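Local atomic coordinates of thioredoxin peroxidase 2 (Plasmodium falciparum, PDB entry 2C0D), a protein that probably reduces hydrogen peroxide and organic hydroperoxides through a reactive cysteine, as a thioredoxin-dependent 2-Cys peroxiredoxin of the parasite's mitochondrion. Residues F63-N67 and H104-K108; S100-H104 and T123-D127. All coordinates share one frame; numbering follows the deposited sequence. Where two conformers were deposited one is given.

Interaction 1: F63-N67 and H104-K108; sequences FYPLN and HLAWK
Leu-66 lays its CD2 methyl over one face of the Trp-107 six-membered ring, displaced toward CZ3 and CH2. This is a CH-pi contact, with Leu-66 CD2 3.5 Å from the ring centroid and 14° off the ring normal. The other branch goes to a different partner: Leu-66 CD1 lies 4.0 Å from His-104 CE1, where the two side chains cross at about a right angle. One leucine thus divides its fork between two residues on successive turns of helix 101-109.

Tyr-64 works alongside it. Its CG sits between the backbone N and the carbonyl carbon (chi1 54°), a torsion that places CE1 of the ring beside the indole and lets the hydroxyl run on to His-104. Tyr-64 CE1 comes within 3.5 Å of Trp-107 CZ3, and the rings meet obliquely, their planes inclined at 41°. Farther out, the Tyr-64 and His-104 side chains meet from opposite directions, bringing Tyr-64 OH to 3.2 Å from His-104 CE1, a carbon. No hydrogen bond spans the two segments, and His-104 ND1 is buried here with no partner in the model. The indole N-H has a weak bond elsewhere, to the carbonyl of Gly-115.

Trp-107 also packs on Val-71, and its side chain is about 6 Å from that of Cys-72, the predicted peroxidatic cysteine, so this cluster borders the probable active-site region. In the fold, 63-67 leaves the end of strand 58-63 and leads on toward helix 73-81, while helix 101-109 flanks it; Ser-97 of strand 91-97 touches Tyr-64, Leu-66 and His-104, and Leu-124 of strand 123-126 packs against Tyr-64.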
loop_
_atom_site.group_PDB
_atom_site.type_symbol
_atom_site.label_atom_id
_atom_site.label_comp_id
_atom_site.label_asym_id
_atom_site.label_seq_id
_atom_site.Cartn_x
_atom_site.Cartn_y
_atom_site.Cartn_z
ATOM N N PHE B 63 10.778 -4.092 3.220
ATOM C CA PHE B 63 11.362 -3.636 4.499
ATOM C C PHE B 63 10.733 -4.393 5.670
ATOM O O PHE B 63 9.532 -4.754 5.646
ATOM C CB PHE B 63 11.046 -2.154 4.719
ATOM C CG PHE B 63 11.797 -1.223 3.800
ATOM C CD1 PHE B 63 13.000 -0.630 4.226
ATOM C CD2 PHE B 63 11.282 -0.908 2.548
ATOM C CE1 PHE B 63 13.681 0.259 3.400
ATOM C CE2 PHE B 63 11.946 -0.004 1.712
ATOM C CZ PHE B 63 13.139 0.596 2.144
ATOM N N TYR B 64 11.522 -4.632 6.715
ATOM C CA TYR B 64 10.954 -5.348 7.892
ATOM C C TYR B 64 11.811 -5.062 9.115
ATOM O O TYR B 64 12.984 -4.630 8.969
ATOM C CB TYR B 64 10.872 -6.873 7.645
ATOM C CG TYR B 64 12.210 -7.415 7.224
ATOM C CD1 TYR B 64 13.205 -7.761 8.178
ATOM C CD2 TYR B 64 12.520 -7.515 5.860
ATOM C CE1 TYR B 64 14.468 -8.199 7.765
ATOM C CE2 TYR B 64 13.783 -7.946 5.444
ATOM C CZ TYR B 64 14.737 -8.271 6.384
ATOM O OH TYR B 64 15.965 -8.683 5.887
ATOM N N PRO B 65 11.223 -5.239 10.313
ATOM C CA PRO B 65 11.915 -5.157 11.605
ATOM C C PRO B 65 12.479 -6.523 12.044
ATOM O O PRO B 65 11.910 -7.570 11.705
ATOM C CB PRO B 65 10.769 -4.732 12.558
ATOM C CG PRO B 65 9.584 -5.504 12.032
ATOM C CD PRO B 65 9.755 -5.376 10.485
ATOM N N LEU B 66 13.608 -6.485 12.766
ATOM C CA LEU B 66 14.179 -7.682 13.382
ATOM C C LEU B 66 14.117 -7.690 14.923
ATOM O O LEU B 66 14.617 -8.625 15.538
ATOM C CB LEU B 66 15.631 -7.886 12.945
ATOM C CG LEU B 66 15.860 -8.341 11.502
ATOM C CD1 LEU B 66 17.355 -8.712 11.278
ATOM C CD2 LEU B 66 14.975 -9.494 11.089
ATOM N N ASN B 67 13.459 -6.713 15.533
ATOM C CA ASN B 67 13.316 -6.762 17.004
ATOM C C ASN B 67 12.423 -7.943 17.398
ATOM O O ASN B 67 11.571 -8.375 16.609
ATOM C CB ASN B 67 12.817 -5.447 17.574
ATOM C CG ASN B 67 11.597 -4.954 16.870
ATOM O OD1 ASN B 67 10.499 -5.427 17.133
ATOM N ND2 ASN B 67 11.775 -3.981 15.971
ATOM N N HIS B 104 21.877 -10.591 9.557
ATOM C CA HIS B 104 21.189 -11.329 8.466
ATOM C C HIS B 104 21.721 -12.744 8.274
ATOM O O HIS B 104 20.945 -13.674 8.123
ATOM C CB HIS B 104 21.295 -10.566 7.168
ATOM C CG HIS B 104 20.443 -9.325 7.150
ATOM N ND1 HIS B 104 19.200 -9.258 7.756
ATOM C CD2 HIS B 104 20.641 -8.123 6.570
ATOM C CE1 HIS B 104 18.676 -8.059 7.550
ATOM N NE2 HIS B 104 19.528 -7.355 6.830
ATOM N N LEU B 105 23.044 -12.883 8.292
ATOM C CA LEU B 105 23.649 -14.208 8.142
ATOM C C LEU B 105 23.157 -15.123 9.288
ATOM O O LEU B 105 22.804 -16.269 9.060
ATOM C CB LEU B 105 25.178 -14.111 8.141
ATOM C CG LEU B 105 25.867 -15.490 8.050
ATOM C CD1 LEU B 105 25.410 -16.242 6.769
ATOM C CD2 LEU B 105 27.390 -15.218 8.134
ATOM N N ALA B 106 23.171 -14.616 10.520
ATOM C CA ALA B 106 22.688 -15.381 11.686
ATOM C C ALA B 106 21.220 -15.816 11.510
ATOM O O ALA B 106 20.849 -16.946 11.853
ATOM C CB ALA B 106 22.842 -14.551 12.936
ATOM N N TRP B 107 20.400 -14.937 10.927
ATOM C CA TRP B 107 18.972 -15.256 10.712
ATOM C C TRP B 107 18.825 -16.371 9.659
ATOM O O TRP B 107 17.969 -17.287 9.798
ATOM C CB TRP B 107 18.235 -13.996 10.264
ATOM C CG TRP B 107 16.751 -14.014 10.565
ATOM C CD1 TRP B 107 16.087 -14.722 11.539
ATOM C CD2 TRP B 107 15.783 -13.189 9.929
ATOM N NE1 TRP B 107 14.734 -14.386 11.522
ATOM C CE2 TRP B 107 14.533 -13.451 10.541
ATOM C CE3 TRP B 107 15.850 -12.267 8.885
ATOM C CZ2 TRP B 107 13.345 -12.818 10.128
ATOM C CZ3 TRP B 107 14.628 -11.633 8.453
ATOM C CH2 TRP B 107 13.423 -11.924 9.099
ATOM N N LYS B 108 19.659 -16.324 8.620
ATOM C CA LYS B 108 19.654 -17.345 7.563
ATOM C C LYS B 108 20.131 -18.691 8.094
ATOM O O LYS B 108 19.597 -19.746 7.724
ATOM C CB LYS B 108 20.520 -16.941 6.390
ATOM C CG LYS B 108 19.911 -15.762 5.605
ATOM C CD LYS B 108 20.781 -15.321 4.419
ATOM C CE LYS B 108 20.648 -16.284 3.268
ATOM N NZ LYS B 108 21.590 -15.901 2.132
#

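Interaction 2: S100-H104 and T123-D127; sequences SVYSH and TLVSD
Leu-124 lays its CB over one face of the His-104 imidazole, 4.1 Å from the ring centroid, and this is the tightly packed part of the contact. Leu-124 CD1 reaches back to His-104 CB at 4.0 Å, so the leucine follows the histidine from its ring to the root of its side chain. With CG anti to its own carbonyl carbon (chi1 -72°), His-104 brings the imidazole up to the strand. Near the ring plane, His-104 NE2 gives a weak hydrogen bond to Val-125 O, 3.4 Å long and bent to 146°.

These contacts tie together the helix and second strand of a beta-alpha-beta crossover, strand 91-97, helix 101-109, strand 123-126, whose two strands pair in parallel within the thioredoxin-like sheet of the peroxiredoxins. Two residues beyond Leu-124, on the same side of the strand, Ser-126 faces the first turn of the helix. In one of its two conformers its hydroxyl bonds to the carbonyl of Asp-99, just ahead of the helix.

Val-101 lies on the looser side, partly exposed. Its CG2 comes to 3.6 Å from Ser-126 OG in that same conformer, and it shares its packing with Gln-37, Leu-39 and Ile-45. Ser-100, also partly exposed, turns its CB away from the strand and caps the helix: as N-cap, Ser-100 OG accepts from Ser-103 N at 3.1 Å.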
loop_
_atom_site.group_PDB
_atom_site.type_symbol
_atom_site.label_atom_id
_atom_site.label_comp_id
_atom_site.label_asym_id
_atom_site.label_seq_id
_atom_site.Cartn_x
_atom_site.Cartn_y
_atom_site.Cartn_z
ATOM N N SER B 100 22.723 -5.461 10.845
ATOM C CA SER B 100 24.007 -5.661 10.153
ATOM C C SER B 100 24.038 -6.914 9.265
ATOM O O SER B 100 23.157 -7.799 9.372
ATOM C CB SER B 100 25.113 -5.810 11.216
ATOM O OG SER B 100 24.887 -7.001 11.974
ATOM N N VAL B 101 25.081 -7.016 8.432
ATOM C CA VAL B 101 25.255 -8.211 7.588
ATOM C C VAL B 101 25.374 -9.455 8.479
ATOM O O VAL B 101 24.779 -10.475 8.167
ATOM C CB VAL B 101 26.446 -8.063 6.627
ATOM C CG1 VAL B 101 26.645 -9.335 5.815
ATOM C CG2 VAL B 101 26.162 -6.870 5.673
ATOM N N TYR B 102 26.087 -9.330 9.611
ATOM C CA TYR B 102 26.202 -10.458 10.557
ATOM C C TYR B 102 24.803 -10.892 11.020
ATOM O O TYR B 102 24.480 -12.071 11.018
ATOM C CB TYR B 102 27.012 -10.066 11.809
ATOM C CG TYR B 102 27.079 -11.216 12.748
ATOM C CD1 TYR B 102 28.102 -12.175 12.597
ATOM C CD2 TYR B 102 26.135 -11.378 13.755
ATOM C CE1 TYR B 102 28.184 -13.275 13.461
ATOM C CE2 TYR B 102 26.196 -12.482 14.633
ATOM C CZ TYR B 102 27.216 -13.422 14.451
ATOM O OH TYR B 102 27.286 -14.509 15.288
ATOM N N SER B 103 23.968 -9.920 11.400
ATOM C CA SER B 103 22.611 -10.232 11.887
ATOM C C SER B 103 21.796 -11.015 10.820
ATOM O O SER B 103 21.093 -11.970 11.161
ATOM C CB SER B 103 21.866 -8.934 12.277
ATOM O OG SER B 103 22.430 -8.398 13.500
ATOM N N HIS B 104 21.877 -10.591 9.557
ATOM C CA HIS B 104 21.189 -11.329 8.466
ATOM C C HIS B 104 21.721 -12.744 8.274
ATOM O O HIS B 104 20.945 -13.674 8.123
ATOM C CB HIS B 104 21.295 -10.566 7.168
ATOM C CG HIS B 104 20.443 -9.325 7.150
ATOM N ND1 HIS B 104 19.200 -9.258 7.756
ATOM C CD2 HIS B 104 20.641 -8.123 6.570
ATOM C CE1 HIS B 104 18.676 -8.059 7.550
ATOM N NE2 HIS B 104 19.528 -7.355 6.830
ATOM N N THR B 123 18.671 -11.401 -2.068
ATOM C CA THR B 123 19.584 -10.543 -1.310
ATOM C C THR B 123 18.921 -9.805 -0.139
ATOM O O THR B 123 17.822 -9.247 -0.283
ATOM C CB THR B 123 20.203 -9.522 -2.276
ATOM O OG1 THR B 123 20.966 -10.254 -3.264
ATOM C CG2 THR B 123 21.137 -8.500 -1.532
ATOM N N LEU B 124 19.595 -9.810 1.017
ATOM C CA LEU B 124 19.184 -9.085 2.207
ATOM C C LEU B 124 20.137 -7.891 2.397
ATOM O O LEU B 124 21.374 -8.052 2.446
ATOM C CB LEU B 124 19.224 -9.997 3.447
ATOM C CG LEU B 124 18.327 -11.261 3.402
ATOM C CD1 LEU B 124 18.552 -12.035 4.707
ATOM C CD2 LEU B 124 16.859 -10.875 3.316
ATOM N N VAL B 125 19.567 -6.699 2.462
ATOM C CA VAL B 125 20.359 -5.477 2.455
ATOM C C VAL B 125 20.409 -4.905 3.851
ATOM O O VAL B 125 19.387 -4.799 4.548
ATOM C CB VAL B 125 19.674 -4.410 1.570
ATOM C CG1 VAL B 125 20.495 -3.092 1.549
ATOM C CG2 VAL B 125 19.529 -4.963 0.176
ATOM N N SER B 126 21.611 -4.463 4.228
ATOM C CA SER B 126 21.806 -3.842 5.539
ATOM C C SER B 126 21.742 -2.313 5.497
ATOM O O SER B 126 22.702 -1.637 5.043
ATOM C CB SER B 126 23.133 -4.316 6.123
ATOM O OG SER B 126 22.946 -5.593 6.689
ATOM N N ASP B 127 20.626 -1.760 5.987
ATOM C CA ASP B 127 20.426 -0.288 6.050
ATOM C C ASP B 127 21.032 0.260 7.376
ATOM O O ASP B 127 20.333 0.826 8.221
ATOM C CB ASP B 127 18.928 0.045 5.947
ATOM C CG ASP B 127 18.640 1.551 5.969
ATOM O OD1 ASP B 127 19.531 2.364 5.607
ATOM O OD2 ASP B 127 17.473 1.910 6.266
#

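Interactions 1 and 2 share helix 101-109 and turn on one residue, His-104, whose ring lies between the 63-67 loop and strand 123-126. Their centres are 7 Å apart, and they touch directly where Tyr-64 OH packs 3.5 Å from Leu-124 CD2. Both are largely buried, each with a partly exposed margin: Leu-66 in interaction 1, the helix start at Ser-100 and Val-101 in interaction 2. Aromatic and aliphatic groups carry interaction 1, near the predicted active-site cysteine. Interaction 2, away from that site, adds a weak imidazole-to-carbonyl hydrogen bond and the polar groups of the helix start to its apolar packing, and binds the helix to the sheet.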